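Local coordinates for phiAB6 tailspike (Unidentified phage, PDB 5JS4), which probably binds and fragments the exopolysaccharide of Acinetobacter baumannii as a trimeric, beta-helical phage tailspike, at residues V630-S633 and Y637-E640; G657-G662 and V696-S701. All coordinates share one frame; numbering follows the deposited sequence.

How the contacts relate
Both contacts lie in the C-terminal part of the chain, beyond the long beta-helix and more than 60 Å from the chain's centre, with their own centres about 13 Å apart. Both segments of contact 1 precede those of contact 2 along the chain. Contact 1 is the hairpin of strands 627-633 and 636-641; contact 2 reaches from strand 690-699, the antiparallel neighbour of 636-641, to strand 654-661, an edge strand, within this chain, of a second antiparallel sheet. They meet directly, Tyr637 O lying 2.8 Å from Val696 N and the Tyr637 ring packing against Trp698. Contact 1 thus lies within one sheet, whereas contact 2 joins that sheet to the next, close to the neighbouring subunits of the trimer.

Contact 1: residues V630-S633 and Y637-E640; sequences VKES and YRVE
Arg638 reaches across to Glu632, and the two side chains cross at about a right angle. With CG anti to the carbonyl carbon (chi1 -64°) and a bend at chi3, the arginine turns its guanidinium toward the other strand; Arg638 NH1 donates to the anti lone pair of Glu632 OE1 at 2.8 Å, almost in the guanidinium plane. At another edge Arg638 NE donates to Glu640 OE1 at 2.7 Å, the oxygen being met out of the carboxylate plane. Two carboxylates thus fix the rotation of one flat cation, while Lys695 pairs with Glu632 OE2. Val630 packs CG2 over one guanidinium face, 3.7 Å from Arg638 NH2, and also against the Glu640 carboxylate; this short branched side chain covers the face and leaves the edge N-H groups to the carboxylates.

Lys631 and Tyr637 occupy the other face. The extended lysine chain passes the ring at a slant, Lys631 CB 3.7 Å from Tyr637 CE2, and carries NZ to Asp707. A large aromatic suits this buried place, where Tyr614 and Phe711 meet its ring edge-to-face. Between the faces, reciprocal backbone bonds join Val630 and Arg638, with Arg638 N to Val630 O at 2.8 Å. This is an antiparallel beta hairpin with a classic bulge at Glu632 and Ser633.

Contact 2: residues G657-G662 and V696-S701; sequences GSPLMG and VFWRDS
The backbones of Gly657-Gly662 and Val696-Ser701 stay well separated, the alpha carbons of Pro659 and Trp698 being 9.0 Å apart, and it is the indole of Trp698 that spans the gap. This is packing between two antiparallel sheets, one including strand 654-661, an edge strand within this chain, and the other containing strand 690-699.

Pro659 lies over one face of the six-membered ring in a CH-pi contact: its CB is 4.2 Å from the ring centroid, 20° off the normal. Proline suits the place because its closed ring offers several C-H groups to the aromatic face; Pro659 CG comes within 3.8 Å of Trp698 CZ3 at the rim. The tryptophan side chain already leaves the backbone toward Pro659, and chi1 of -72° keeps the ring on that course. Val696 CG1, from two residues earlier on the same strand, lies 3.4 Å from the indole plane on the opposite face, out toward the rim near Trp698 NE1, so each face has an aliphatic neighbour, at different ends of the indole.

Phe711 meets the indole edge-to-face, and Val656 and Pro708 add further packing. His673 of the second subunit packs on Pro659, and the backbone of that subunit hydrogen-bonds to Ser658 and Pro659, which places this buried contact beside the trimer interface. At the far edge of the indole, Gly657 O lies near the ring plane, 3.5 Å from Trp698 CH2.

Contact 1: residues V630-S633 and Y637-E640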
ATOM      1  N   VAL A 630      37.306  35.925 -35.551  1.00  9.65           N
ATOM      2  CA  VAL A 630      38.445  35.919 -36.459  1.00 10.39           C
ATOM      3  C   VAL A 630      38.866  37.341 -36.788  1.00 10.24           C
ATOM      4  O   VAL A 630      38.043  38.263 -36.798  1.00 10.73           O
ATOM      5  CB  VAL A 630      38.146  35.160 -37.771  1.00 11.66           C
ATOM      6  CG1 VAL A 630      37.823  33.705 -37.480  1.00 12.82           C
ATOM      7  CG2 VAL A 630      37.013  35.818 -38.544  1.00 11.59           C
ATOM      8  N   LYS A 631      40.152  37.511 -37.060  1.00 10.07           N
ATOM      9  CA  LYS A 631      40.674  38.786 -37.510  1.00 10.56           C
ATOM     10  C   LYS A 631      40.377  38.957 -38.994  1.00 10.64           C
ATOM     11  O   LYS A 631      40.727  38.099 -39.809  1.00 12.80           O
ATOM     12  CB  LYS A 631      42.177  38.867 -37.260  1.00 10.99           C
ATOM     13  CG  LYS A 631      42.799  40.187 -37.680  1.00 11.26           C
ATOM     14  CD  LYS A 631      44.291  40.198 -37.417  1.00 12.17           C
ATOM     15  CE  LYS A 631      44.951  41.426 -38.011  1.00 12.46           C
ATOM     16  NZ  LYS A 631      46.424  41.405 -37.801  1.00 12.73           N
ATOM     17  N   GLU A 632      39.722  40.062 -39.333  1.00 10.91           N
ATOM     18  CA  GLU A 632      39.442  40.416 -40.725  1.00 11.36           C
ATOM     19  C   GLU A 632      40.573  41.261 -41.313  1.00 11.49           C
ATOM     20  O   GLU A 632      41.034  41.020 -42.433  1.00 13.73           O
ATOM     21  CB  GLU A 632      38.121  41.182 -40.805  1.00 12.20           C
ATOM     22  CG  GLU A 632      37.763  41.691 -42.193  1.00 13.49           C
ATOM     23  CD  GLU A 632      36.346  42.218 -42.259  1.00 15.32           C
ATOM     24  OE1 GLU A 632      35.410  41.399 -42.275  1.00 17.15           O
ATOM     25  OE2 GLU A 632      36.168  43.448 -42.301  1.00 17.41           O
ATOM     26  N   SER A 633      40.997  42.265 -40.557  1.00 11.51           N
ATOM     27  CA  SER A 633      42.079  43.160 -40.951  1.00 11.48           C
ATOM     28  C   SER A 633      42.569  43.860 -39.685  1.00 10.80           C
ATOM     29  O   SER A 633      42.053  43.595 -38.605  1.00 10.52           O
ATOM     30  CB  SER A 633      41.592  44.176 -41.988  1.00 11.80           C
ATOM     31  OG  SER A 633      40.591  45.027 -41.454  1.00 13.15           O
ATOM     32  N   TYR A 637      37.627  42.726 -36.256  1.00  8.73           N
ATOM     33  CA  TYR A 637      37.372  41.331 -35.914  1.00  8.95           C
ATOM     34  C   TYR A 637      35.925  40.991 -36.198  1.00  9.15           C
ATOM     35  O   TYR A 637      35.048  41.812 -35.964  1.00 10.56           O
ATOM     36  CB  TYR A 637      37.712  41.098 -34.434  1.00  8.80           C
ATOM     37  CG  TYR A 637      39.185  41.295 -34.204  1.00  8.33           C
ATOM     38  CD1 TYR A 637      39.727  42.573 -34.103  1.00  8.20           C
ATOM     39  CD2 TYR A 637      40.051  40.212 -34.174  1.00  8.05           C
ATOM     40  CE1 TYR A 637      41.085  42.767 -33.949  1.00  8.34           C
ATOM     41  CE2 TYR A 637      41.410  40.396 -34.019  1.00  8.40           C
ATOM     42  CZ  TYR A 637      41.924  41.672 -33.914  1.00  8.55           C
ATOM     43  OH  TYR A 637      43.273  41.862 -33.764  1.00 10.54           O
ATOM     44  N   ARG A 638      35.681  39.791 -36.714  1.00  9.28           N
ATOM     45  CA  ARG A 638      34.321  39.313 -36.930  1.00  9.25           C
ATOM     46  C   ARG A 638      33.971  38.272 -35.886  1.00  8.84           C
ATOM     47  O   ARG A 638      34.674  37.275 -35.745  1.00  9.32           O
ATOM     48  CB  ARG A 638      34.165  38.676 -38.315  1.00 10.70           C
ATOM     49  CG  ARG A 638      34.370  39.617 -39.485  1.00 12.75           C
ATOM     50  CD  ARG A 638      33.822  39.011 -40.771  1.00 15.23           C
ATOM     51  NE  ARG A 638      34.470  37.746 -41.099  1.00 17.43           N
ATOM     52  CZ  ARG A 638      35.569  37.610 -41.843  1.00 18.55           C
ATOM     53  NH1 ARG A 638      36.186  38.667 -42.363  1.00 18.97           N
ATOM     54  NH2 ARG A 638      36.059  36.395 -42.070  1.00 21.43           N
ATOM     55  N   VAL A 639      32.888  38.524 -35.154  1.00  8.36           N
ATOM     56  CA  VAL A 639      32.228  37.509 -34.346  1.00  8.71           C
ATOM     57  C   VAL A 639      31.206  36.893 -35.293  1.00  9.34           C
ATOM     58  O   VAL A 639      30.120  37.446 -35.505  1.00  9.39           O
ATOM     59  CB  VAL A 639      31.559  38.112 -33.091  1.00  8.77           C
ATOM     60  CG1 VAL A 639      30.936  37.020 -32.238  1.00  9.06           C
ATOM     61  CG2 VAL A 639      32.566  38.921 -32.284  1.00  8.99           C
ATOM     62  N   GLU A 640      31.581  35.765 -35.891  1.00  9.91           N
ATOM     63  CA  GLU A 640      30.897  35.247 -37.076  1.00 10.15           C
ATOM     64  C   GLU A 640      30.424  33.814 -36.914  1.00 10.12           C
ATOM     65  O   GLU A 640      30.964  33.047 -36.116  1.00  9.68           O
ATOM     66  CB  GLU A 640      31.821  35.325 -38.293  1.00 11.72           C
ATOM     67  CG  GLU A 640      33.096  34.507 -38.158  1.00 13.08           C
ATOM     68  CD  GLU A 640      33.877  34.398 -39.451  1.00 15.73           C
ATOM     69  OE1 GLU A 640      33.783  35.310 -40.297  1.00 18.40           O
ATOM     70  OE2 GLU A 640      34.598  33.394 -39.611  1.00 18.35           O
TER

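Contact 2: residues G657-G662 and V696-S701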
ATOM      1  N   GLY A 657      34.603  42.878 -23.954  1.00  9.60           N
ATOM      2  CA  GLY A 657      35.452  42.803 -22.783  1.00 10.46           C
ATOM      3  C   GLY A 657      36.768  43.531 -22.943  1.00 11.24           C
ATOM      4  O   GLY A 657      36.915  44.435 -23.761  1.00 11.12           O
ATOM      5  N   SER A 658      37.736  43.098 -22.149  1.00 12.71           N
ATOM      6  CA  SER A 658      38.966  43.831 -21.906  1.00 13.53           C
ATOM      7  C   SER A 658      40.094  43.345 -22.812  1.00 12.05           C
ATOM      8  O   SER A 658      40.284  42.146 -22.933  1.00 14.03           O
ATOM      9  CB  SER A 658      39.359  43.565 -20.460  1.00 16.39           C
ATOM     10  OG  SER A 658      38.254  43.794 -19.613  1.00 20.11           O
ATOM     11  N   PRO A 659      40.845  44.268 -23.444  1.00 10.61           N
ATOM     12  CA  PRO A 659      41.908  43.799 -24.335  1.00  9.81           C
ATOM     13  C   PRO A 659      43.241  43.551 -23.627  1.00  9.22           C
ATOM     14  O   PRO A 659      43.665  44.345 -22.784  1.00  9.02           O
ATOM     15  CB  PRO A 659      42.058  44.956 -25.319  1.00 10.61           C
ATOM     16  CG  PRO A 659      41.748  46.159 -24.498  1.00 11.45           C
ATOM     17  CD  PRO A 659      40.682  45.732 -23.531  1.00 11.87           C
ATOM     18  N   LEU A 660      43.877  42.445 -23.992  1.00  8.04           N
ATOM     19  CA  LEU A 660      45.272  42.175 -23.668  1.00  7.64           C
ATOM     20  C   LEU A 660      46.068  42.564 -24.905  1.00  7.48           C
ATOM     21  O   LEU A 660      45.931  41.921 -25.952  1.00  7.95           O
ATOM     22  CB  LEU A 660      45.462  40.692 -23.357  1.00  7.90           C
ATOM     23  CG  LEU A 660      44.874  40.213 -22.031  1.00  8.12           C
ATOM     24  CD1 LEU A 660      44.549  38.732 -22.050  1.00  8.58           C
ATOM     25  CD2 LEU A 660      45.820  40.525 -20.884  1.00  8.23           C
ATOM     26  N   MET A 661      46.866  43.621 -24.794  1.00  7.43           N
ATOM     27  CA  MET A 661      47.597  44.177 -25.932  1.00  8.45           C
ATOM     28  C   MET A 661      49.029  43.666 -25.986  1.00  9.16           C
ATOM     29  O   MET A 661      49.649  43.435 -24.947  1.00  9.54           O
ATOM     30  CB  MET A 661      47.617  45.702 -25.845  1.00  8.42           C
ATOM     31  CG  MET A 661      46.234  46.339 -25.781  1.00  8.51           C
ATOM     32  SD  MET A 661      45.179  45.990 -27.202  1.00  9.63           S
ATOM     33  CE  MET A 661      46.063  46.831 -28.505  1.00 11.45           C
ATOM     34  N   GLY A 662      49.539  43.469 -27.202  1.00  9.21           N
ATOM     35  CA  GLY A 662      50.975  43.245 -27.427  1.00  9.34           C
ATOM     36  C   GLY A 662      51.491  41.831 -27.218  1.00  9.48           C
ATOM     37  O   GLY A 662      52.430  41.406 -27.895  1.00 10.70           O
ATOM     38  N   VAL A 696      33.910  43.752 -34.268  1.00  8.33           N
ATOM     39  CA  VAL A 696      34.499  44.575 -33.222  1.00  7.91           C
ATOM     40  C   VAL A 696      35.690  45.304 -33.826  1.00  7.58           C
ATOM     41  O   VAL A 696      36.550  44.676 -34.451  1.00  8.33           O
ATOM     42  CB  VAL A 696      34.976  43.724 -32.032  1.00  7.95           C
ATOM     43  CG1 VAL A 696      35.542  44.613 -30.929  1.00  7.91           C
ATOM     44  CG2 VAL A 696      33.840  42.868 -31.501  1.00  8.11           C
ATOM     45  N   PHE A 697      35.721  46.620 -33.647  1.00  7.88           N
ATOM     46  CA  PHE A 697      36.795  47.485 -34.125  1.00  8.39           C
ATOM     47  C   PHE A 697      37.548  47.996 -32.908  1.00  8.40           C
ATOM     48  O   PHE A 697      36.929  48.508 -31.980  1.00  9.44           O
ATOM     49  CB  PHE A 697      36.231  48.695 -34.880  1.00  8.84           C
ATOM     50  CG  PHE A 697      35.519  48.355 -36.166  1.00  9.13           C
ATOM     51  CD1 PHE A 697      34.278  47.729 -36.149  1.00  9.45           C
ATOM     52  CD2 PHE A 697      36.078  48.694 -37.391  1.00  9.99           C
ATOM     53  CE1 PHE A 697      33.620  47.429 -37.334  1.00 10.08           C
ATOM     54  CE2 PHE A 697      35.420  48.404 -38.576  1.00 10.96           C
ATOM     55  CZ  PHE A 697      34.195  47.766 -38.543  1.00 10.94           C
ATOM     56  N   TRP A 698      38.872  47.861 -32.918  1.00  8.09           N
ATOM     57  CA  TRP A 698      39.720  48.311 -31.816  1.00  7.51           C
ATOM     58  C   TRP A 698      40.657  49.423 -32.260  1.00  7.40           C
ATOM     59  O   TRP A 698      41.321  49.300 -33.290  1.00  8.40           O
ATOM     60  CB  TRP A 698      40.578  47.161 -31.305  1.00  7.25           C
ATOM     61  CG  TRP A 698      39.858  46.105 -30.538  1.00  7.12           C
ATOM     62  CD1 TRP A 698      39.520  44.857 -30.972  1.00  7.34           C
ATOM     63  CD2 TRP A 698      39.414  46.190 -29.182  1.00  7.02           C
ATOM     64  NE1 TRP A 698      38.892  44.158 -29.972  1.00  7.69           N
ATOM     65  CE2 TRP A 698      38.807  44.959 -28.862  1.00  7.14           C
ATOM     66  CE3 TRP A 698      39.469  47.190 -28.203  1.00  7.12           C
ATOM     67  CZ2 TRP A 698      38.265  44.697 -27.604  1.00  7.48           C
ATOM     68  CZ3 TRP A 698      38.926  46.930 -26.955  1.00  7.46           C
ATOM     69  CH2 TRP A 698      38.333  45.698 -26.665  1.00  7.44           C
ATOM     70  N   ARG A 699      40.745  50.485 -31.464  1.00  7.39           N
ATOM     71  CA  ARG A 699      41.610  51.618 -31.778  1.00  8.61           C
ATOM     72  C   ARG A 699      42.408  52.090 -30.563  1.00  9.74           C
ATOM     73  O   ARG A 699      41.953  51.969 -29.423  1.00 10.22           O
ATOM     74  CB  ARG A 699      40.788  52.777 -32.347  1.00  8.62           C
ATOM     75  CG  ARG A 699      40.110  52.439 -33.667  1.00  8.80           C
ATOM     76  CD  ARG A 699      39.275  53.590 -34.197  1.00  9.31           C
ATOM     77  NE  ARG A 699      38.544  53.200 -35.405  1.00  9.58           N
ATOM     78  CZ  ARG A 699      37.389  52.535 -35.419  1.00  9.92           C
ATOM     79  NH1 ARG A 699      36.789  52.171 -34.291  1.00  9.99           N
ATOM     80  NH2 ARG A 699      36.818  52.234 -36.584  1.00 10.44           N
ATOM     81  N   ASP A 700      43.597  52.631 -30.823  1.00 11.40           N
ATOM     82  CA  ASP A 700      44.442  53.200 -29.763  1.00 13.71           C
ATOM     83  C   ASP A 700      44.017  54.636 -29.432  1.00 14.94           C
ATOM     84  O   ASP A 700      43.042  55.144 -29.990  1.00 14.49           O
ATOM     85  CB  ASP A 700      45.935  53.119 -30.139  1.00 15.72           C
ATOM     86  CG  ASP A 700      46.293  53.920 -31.387  1.00 17.51           C
ATOM     87  OD1 ASP A 700      45.585  54.887 -31.729  1.00 17.83           O
ATOM     88  OD2 ASP A 700      47.310  53.578 -32.027  1.00 21.83           O
ATOM     89  N   SER A 701      44.748  55.285 -28.526  1.00 17.40           N
ATOM     90  CA  SER A 701      44.400  56.634 -28.066  1.00 19.29           C
ATOM     91  C   SER A 701      44.498  57.707 -29.158  1.00 20.27           C
ATOM     92  O   SER A 701      43.916  58.784 -29.019  1.00 23.55           O
ATOM     93  CB  SER A 701      45.272  57.029 -26.871  1.00 20.36           C
ATOM     94  OG  SER A 701      46.645  56.985 -27.206  1.00 22.28           O
TER